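Local coordinates for Ice-binding protein isoform1a (Antarctomyces psychrotrophicus, PDB 7BWX) that probably binds to ice crystal surfaces, notably the prism planes, through a right-handed beta-solenoid, acting as a fungal antifreeze protein, at residues G29-N34 / V197-N202. The protein carries 1 engineered substitution. Residues are numbered along the deposited sequence; the frame is centred on the assembly and turned at random.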
loop_
_atom_site.group_PDB
_atom_site.type_symbol
_atom_site.label_atom_id
_atom_site.label_comp_id
_atom_site.label_asym_id
_atom_site.label_seq_id
_atom_site.Cartn_x
_atom_site.Cartn_y
_atom_site.Cartn_z
ATOM N N GLY A 29 -6.333 18.390 4.914
ATOM C CA GLY A 29 -5.272 18.581 5.909
ATOM C C GLY A 29 -3.864 18.529 5.401
ATOM O O GLY A 29 -3.575 18.461 4.159
ATOM N N ALA A 30 -2.958 18.607 6.374
ATOM C CA ALA A 30 -1.531 18.873 6.139
ATOM C C ALA A 30 -0.824 17.540 5.819
ATOM O O ALA A 30 0.123 17.122 6.494
ATOM C CB ALA A 30 -0.962 19.583 7.365
ATOM N N THR A 31 -1.207 16.949 4.708
ATOM C CA THR A 31 -0.581 15.738 4.170
ATOM C C THR A 31 0.783 16.068 3.592
ATOM O O THR A 31 0.975 17.134 2.987
ATOM C CB THR A 31 -1.564 15.107 3.184
ATOM O OG1 THR A 31 -2.694 14.607 3.910
ATOM C CG2 THR A 31 -0.907 14.031 2.372
ATOM N N VAL A 32 1.705 15.142 3.746
ATOM C CA VAL A 32 3.031 15.168 3.109
ATOM C C VAL A 32 3.244 13.847 2.391
ATOM O O VAL A 32 3.275 12.751 3.033
ATOM C CB VAL A 32 4.149 15.428 4.132
ATOM C CG1 VAL A 32 5.495 15.313 3.471
ATOM C CG2 VAL A 32 3.955 16.774 4.779
ATOM N N ILE A 33 3.366 13.932 1.082
ATOM C CA ILE A 33 3.722 12.778 0.222
ATOM C C ILE A 33 5.183 12.889 -0.164
ATOM O O ILE A 33 5.510 13.766 -1.005
ATOM C CB ILE A 33 2.840 12.685 -1.036
ATOM C CG1 ILE A 33 1.338 12.735 -0.722
ATOM C CG2 ILE A 33 3.229 11.456 -1.815
ATOM C CD1 ILE A 33 0.831 11.622 0.151
ATOM N N ASN A 34 6.026 12.024 0.390
ATOM C CA ASN A 34 7.462 11.968 0.039
ATOM C C ASN A 34 7.635 10.930 -1.065
ATOM O O ASN A 34 8.025 9.792 -0.800
ATOM C CB ASN A 34 8.373 11.690 1.243
ATOM C CG ASN A 34 8.241 12.764 2.296
ATOM O OD1 ASN A 34 8.362 13.949 1.976
ATOM N ND2 ASN A 34 7.940 12.347 3.526
ATOM N N VAL A 197 -7.669 7.596 -4.415
ATOM C CA VAL A 197 -7.033 7.627 -3.070
ATOM C C VAL A 197 -7.650 8.804 -2.314
ATOM O O VAL A 197 -7.668 9.930 -2.865
ATOM C CB VAL A 197 -5.514 7.756 -3.178
ATOM C CG1 VAL A 197 -4.870 8.068 -1.821
ATOM C CG2 VAL A 197 -4.917 6.513 -3.765
ATOM N N THR A 198 -8.126 8.571 -1.104
ATOM C CA THR A 198 -8.540 9.680 -0.205
ATOM C C THR A 198 -7.535 9.777 0.936
ATOM O O THR A 198 -7.077 8.704 1.449
ATOM C CB THR A 198 -9.956 9.550 0.342
ATOM O OG1 THR A 198 -10.033 8.458 1.260
ATOM C CG2 THR A 198 -10.954 9.351 -0.780
ATOM N N LEU A 199 -7.157 11.011 1.255
ATOM C CA LEU A 199 -6.131 11.271 2.289
ATOM C C LEU A 199 -6.692 12.272 3.290
ATOM O O LEU A 199 -7.449 13.175 2.908
ATOM C CB LEU A 199 -4.879 11.801 1.636
ATOM C CG LEU A 199 -4.240 10.932 0.547
ATOM C CD1 LEU A 199 -3.223 11.763 -0.194
ATOM C CD2 LEU A 199 -3.600 9.687 1.116
ATOM N N ASP A 200 -6.251 12.153 4.540
ATOM C CA ASP A 200 -6.542 13.161 5.574
ATOM C C ASP A 200 -5.309 13.240 6.497
ATOM O O ASP A 200 -5.130 12.315 7.296
ATOM C CB ASP A 200 -7.833 12.798 6.301
ATOM C CG ASP A 200 -8.193 13.812 7.402
ATOM O OD1 ASP A 200 -7.409 14.744 7.664
ATOM O OD2 ASP A 200 -9.235 13.653 7.999
ATOM N N SER A 201 -4.507 14.291 6.365
ATOM C CA SER A 201 -3.357 14.583 7.240
ATOM C C SER A 201 -2.479 13.359 7.329
ATOM O O SER A 201 -2.059 12.985 8.452
ATOM C CB SER A 201 -3.875 15.015 8.597
ATOM O OG SER A 201 -4.889 15.993 8.373
ATOM N N ASN A 202 -2.084 12.822 6.181
ATOM C CA ASN A 202 -1.253 11.600 6.167
ATOM C C ASN A 202 0.193 11.938 5.857
ATOM O O ASN A 202 0.506 13.021 5.321
ATOM C CB ASN A 202 -1.741 10.572 5.153
ATOM C CG ASN A 202 -3.201 10.292 5.359
ATOM O OD1 ASN A 202 -4.018 10.629 4.500
ATOM N ND2 ASN A 202 -3.508 9.668 6.478
HETATM O O HOH W 1 1.978 15.313 7.364
HETATM O O HOH W 2 -4.013 18.917 9.138
#
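Val32 N donates to Asn202 O at 2.9 Å, and just before it Thr31 and Ser201 bring their CA atoms to 4.3 Å, where the two segments turn out of one solenoid face into the next. With Thr31 OG1 anti to its own carbonyl carbon (chi1 -68°), the hydroxyl accepts Asn202 N at 3.0 Å in a fairly straight bond (162° at the hydrogen), and also bonds Asn27 ND2. Thr31 CG2 lies 4.1 Å from Leu199 CD1, the two side chains crossing at about a right angle, and Ile33 CD1 reaches the same leucine methyl. This is a corner between coils of the right-handed beta-helix: strand 197-200 runs parallel to 25-28, and beyond the turn 32-34 pairs with 203-205. A valine in place of Thr31 would probably leave Asn202 N without its acceptor and Asn27 ND2 without this partner. Across the bend, Asn202 OD1 takes Asp200 N at 2.7 Å, the donor lying above the carbonyl plane, while Asn202 ND2 is held by Gln182 O and Ala185 O of the adjoining coil. Ser201 OG donates to Asp200 OD1, whose other oxygen, OD2, is hydrogen-bonded to Thr183 OG1, and a water links the serine hydroxyl to Ala30 N.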